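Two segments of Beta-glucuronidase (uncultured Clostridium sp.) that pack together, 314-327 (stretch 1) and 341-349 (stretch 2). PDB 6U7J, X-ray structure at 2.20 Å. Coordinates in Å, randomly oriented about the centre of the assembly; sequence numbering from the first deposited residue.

Stretch 1 (314-327) GKGLDEALNVRDCE
Stretch 2 341-349: HYPYAEEMM

Two loop-to-helix segments of one chain meet here in a small, mostly side-chain contact, burying 379 Å² in total, in which one hydrogen bond anchors the loop end and van der Waals packing fills the rest.

In stretch 1 a loop leads into a helix at Glu 319; in stretch 2 the helix begins at Glu 346. The two run in the same sense: CA atoms pair as Leu 317 with Ala 345 (7.1 Å), Glu 319 with Glu 347 (7.8 Å) and Asn 322 with Met 348 (6.9 Å). Gly 314 opens the first loop at phi/psi 64/-125, a positive phi that favours glycine. Asp 318 (chi1 t) caps its helix, OD1 accepting from Leu 321 N at 3.1 Å, and regular i to i+4 bonds follow from Asn 322 N to Asp 318 O (3.0 Å). Ala 345 holds the equivalent N-cap position, but a methyl cannot accept a hydrogen bond.

The polar anchor joins Lys 315, curled as m, t, p, p, to Tyr 342 (chi1 p, chi2 -99°): NZ donates to OH at 2.7 Å, a short bond between an ammonium and a phenol oxygen. Further along, Leu 317 (t, p) sets CD1 3.9 Å from Ala 345 CB, an apolar fit, while its CD2 lies 3.8 Å from Glu 347 OE1. That oxygen is buried by the contact without a polar partner. Glu 347 (m, p) also offers its aliphatic CG to Glu 319 OE1 at 3.5 Å; Glu 319 (m, t) leaves its backbone sideways, yet its end reaches across.

Met 348 (t, p, t) completes the packing. Its SD lies 4.1 Å from Asn 322 CG, and its CE is 4.4 Å from Cys 326 SG, both partners being m rotamers one helical turn apart. A thioether thus spans successive turns of a neighbouring helix.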

# COMPACT_ATOMS: atom_id res chain seq x y z
N GLY B 314 -9.12 -5.37 -19.67
CA GLY B 314 -7.98 -5.97 -20.37
C GLY B 314 -7.40 -5.07 -21.45
O GLY B 314 -7.02 -3.91 -21.19
N LYS B 315 -7.31 -5.59 -22.67
CA LYS B 315 -6.83 -4.86 -23.83
C LYS B 315 -7.94 -4.14 -24.58
O LYS B 315 -7.73 -3.73 -25.73
CB LYS B 315 -6.11 -5.81 -24.80
CG LYS B 315 -5.16 -6.80 -24.12
CD LYS B 315 -4.20 -7.41 -25.13
CE LYS B 315 -3.13 -6.40 -25.54
NZ LYS B 315 -2.18 -6.10 -24.42
N GLY B 316 -9.11 -3.98 -23.98
CA GLY B 316 -10.23 -3.36 -24.69
C GLY B 316 -10.02 -1.87 -24.86
O GLY B 316 -9.45 -1.19 -23.99
N LEU B 317 -10.48 -1.35 -26.00
CA LEU B 317 -10.33 0.07 -26.31
C LEU B 317 -11.09 0.93 -25.32
O LEU B 317 -12.23 0.64 -24.95
CB LEU B 317 -10.83 0.36 -27.73
CG LEU B 317 -10.98 1.82 -28.14
CD1 LEU B 317 -9.62 2.49 -28.27
CD2 LEU B 317 -11.80 1.93 -29.46
N ASP B 318 -10.45 2.01 -24.90
CA ASP B 318 -11.00 2.91 -23.89
C ASP B 318 -10.51 4.30 -24.26
O ASP B 318 -9.36 4.66 -23.98
CB ASP B 318 -10.52 2.50 -22.49
CG ASP B 318 -11.15 3.35 -21.38
OD1 ASP B 318 -11.69 4.44 -21.66
OD2 ASP B 318 -11.11 2.90 -20.21
N GLU B 319 -11.38 5.09 -24.87
CA GLU B 319 -10.92 6.36 -25.40
C GLU B 319 -10.72 7.39 -24.30
O GLU B 319 -9.88 8.29 -24.44
CB GLU B 319 -11.88 6.85 -26.47
CG GLU B 319 -11.75 5.99 -27.70
CD GLU B 319 -12.37 6.62 -28.89
OE1 GLU B 319 -11.66 7.35 -29.62
OE2 GLU B 319 -13.58 6.39 -29.09
N ALA B 320 -11.46 7.27 -23.20
CA ALA B 320 -11.20 8.14 -22.07
C ALA B 320 -9.81 7.87 -21.53
O ALA B 320 -9.06 8.80 -21.22
CB ALA B 320 -12.26 7.96 -20.99
N LEU B 321 -9.43 6.59 -21.47
CA LEU B 321 -8.07 6.22 -21.07
C LEU B 321 -7.03 6.78 -22.03
O LEU B 321 -5.98 7.27 -21.61
CB LEU B 321 -7.97 4.70 -20.99
CG LEU B 321 -6.66 4.06 -20.53
CD1 LEU B 321 -6.53 4.14 -19.02
CD2 LEU B 321 -6.63 2.60 -21.01
N ASN B 322 -7.30 6.69 -23.34
CA ASN B 322 -6.35 7.21 -24.32
C ASN B 322 -6.12 8.70 -24.15
O ASN B 322 -4.99 9.18 -24.28
CB ASN B 322 -6.83 6.91 -25.74
CG ASN B 322 -6.83 5.43 -26.06
OD1 ASN B 322 -6.21 4.63 -25.35
ND2 ASN B 322 -7.55 5.05 -27.11
N VAL B 323 -7.19 9.46 -23.90
CA VAL B 323 -7.02 10.90 -23.76
C VAL B 323 -6.21 11.20 -22.51
O VAL B 323 -5.30 12.04 -22.53
CB VAL B 323 -8.38 11.62 -23.74
CG1 VAL B 323 -8.16 13.10 -23.44
CG2 VAL B 323 -9.14 11.43 -25.06
N ARG B 324 -6.50 10.50 -21.42
CA ARG B 324 -5.71 10.67 -20.20
C ARG B 324 -4.26 10.33 -20.46
O ARG B 324 -3.36 11.04 -19.99
CB ARG B 324 -6.32 9.81 -19.08
CG ARG B 324 -5.43 9.61 -17.86
CD ARG B 324 -5.36 10.87 -17.00
NE ARG B 324 -4.57 10.65 -15.79
CZ ARG B 324 -4.30 11.59 -14.89
NH1 ARG B 324 -4.74 12.83 -15.06
NH2 ARG B 324 -3.57 11.29 -13.82
N ASP B 325 -4.00 9.27 -21.24
CA ASP B 325 -2.61 8.90 -21.55
C ASP B 325 -1.90 9.99 -22.36
O ASP B 325 -0.74 10.32 -22.09
CB ASP B 325 -2.57 7.56 -22.30
CG ASP B 325 -2.81 6.34 -21.38
OD1 ASP B 325 -3.13 6.54 -20.18
OD2 ASP B 325 -2.69 5.19 -21.85
N CYS B 326 -2.59 10.59 -23.34
CA CYS B 326 -1.96 11.65 -24.11
C CYS B 326 -1.74 12.89 -23.26
O CYS B 326 -0.75 13.62 -23.45
CB CYS B 326 -2.81 12.01 -25.32
SG CYS B 326 -2.94 10.67 -26.51
N GLU B 327 -2.64 13.16 -22.31
CA GLU B 327 -2.42 14.23 -21.34
C GLU B 327 -1.17 13.97 -20.51
O GLU B 327 -0.43 14.90 -20.18
CB GLU B 327 -3.64 14.38 -20.43
CG GLU B 327 -4.87 15.02 -21.08
CD GLU B 327 -4.73 16.55 -21.19
OE1 GLU B 327 -4.08 17.16 -20.31
OE2 GLU B 327 -5.26 17.13 -22.17
N HIS B 341 4.52 -4.26 -29.30
CA HIS B 341 4.40 -5.68 -29.55
C HIS B 341 3.15 -6.02 -30.31
O HIS B 341 2.87 -7.18 -30.51
CB HIS B 341 4.59 -6.53 -28.31
CG HIS B 341 5.73 -6.05 -27.43
ND1 HIS B 341 6.83 -5.39 -27.95
CD2 HIS B 341 5.95 -6.16 -26.10
CE1 HIS B 341 7.65 -5.08 -26.97
NE2 HIS B 341 7.15 -5.55 -25.84
N TYR B 342 2.42 -5.02 -30.83
CA TYR B 342 1.27 -5.22 -31.71
C TYR B 342 0.72 -3.86 -32.13
O TYR B 342 0.93 -2.86 -31.44
CB TYR B 342 0.18 -6.03 -30.99
CG TYR B 342 -0.00 -5.62 -29.56
CD1 TYR B 342 0.58 -6.34 -28.51
CD2 TYR B 342 -0.75 -4.51 -29.23
CE1 TYR B 342 0.44 -5.94 -27.18
CE2 TYR B 342 -0.89 -4.10 -27.90
CZ TYR B 342 -0.29 -4.82 -26.88
OH TYR B 342 -0.45 -4.41 -25.58
N PRO B 343 0.01 -3.81 -33.25
CA PRO B 343 -0.67 -2.57 -33.63
C PRO B 343 -1.75 -2.18 -32.62
O PRO B 343 -2.43 -3.04 -32.05
CB PRO B 343 -1.29 -2.90 -35.00
CG PRO B 343 -0.46 -4.03 -35.52
CD PRO B 343 -0.01 -4.82 -34.33
N TYR B 344 -1.91 -0.88 -32.41
CA TYR B 344 -2.94 -0.37 -31.53
C TYR B 344 -4.20 -0.04 -32.34
O TYR B 344 -4.20 -0.09 -33.58
CB TYR B 344 -2.45 0.88 -30.78
CG TYR B 344 -1.32 0.62 -29.78
CD1 TYR B 344 -0.88 -0.67 -29.50
CD2 TYR B 344 -0.70 1.69 -29.11
CE1 TYR B 344 0.14 -0.91 -28.58
CE2 TYR B 344 0.33 1.47 -28.19
CZ TYR B 344 0.75 0.17 -27.93
OH TYR B 344 1.77 -0.07 -27.03
N ALA B 345 -5.28 0.28 -31.63
CA ALA B 345 -6.51 0.70 -32.26
C ALA B 345 -6.25 1.93 -33.13
O ALA B 345 -5.40 2.76 -32.84
CB ALA B 345 -7.57 1.01 -31.20
N GLU B 346 -7.00 2.02 -34.23
CA GLU B 346 -6.83 3.16 -35.13
C GLU B 346 -7.16 4.47 -34.44
O GLU B 346 -6.59 5.51 -34.78
CB GLU B 346 -7.69 2.99 -36.38
CG GLU B 346 -7.46 1.67 -37.04
CD GLU B 346 -8.14 1.55 -38.37
OE1 GLU B 346 -7.76 2.33 -39.29
OE2 GLU B 346 -9.05 0.69 -38.48
N GLU B 347 -8.09 4.45 -33.48
CA GLU B 347 -8.40 5.66 -32.71
C GLU B 347 -7.15 6.26 -32.09
O GLU B 347 -6.97 7.49 -32.11
CB GLU B 347 -9.43 5.34 -31.62
CG GLU B 347 -10.85 5.10 -32.11
CD GLU B 347 -11.02 3.75 -32.78
OE1 GLU B 347 -10.08 2.93 -32.68
OE2 GLU B 347 -12.08 3.50 -33.41
N MET B 348 -6.26 5.42 -31.54
CA MET B 348 -5.01 5.93 -30.96
C MET B 348 -4.10 6.52 -32.04
O MET B 348 -3.48 7.57 -31.83
CB MET B 348 -4.29 4.80 -30.20
CG MET B 348 -3.10 5.23 -29.30
SD MET B 348 -3.48 6.56 -28.09
CE MET B 348 -2.11 6.40 -26.92
N MET B 349 -4.05 5.89 -33.22
CA MET B 349 -3.24 6.42 -34.32
C MET B 349 -3.79 7.76 -34.81
O MET B 349 -3.01 8.69 -35.10
CB MET B 349 -3.17 5.40 -35.46
CG MET B 349 -2.68 4.03 -35.02
SD MET B 349 -1.08 4.10 -34.18
CE MET B 349 -0.08 4.64 -35.54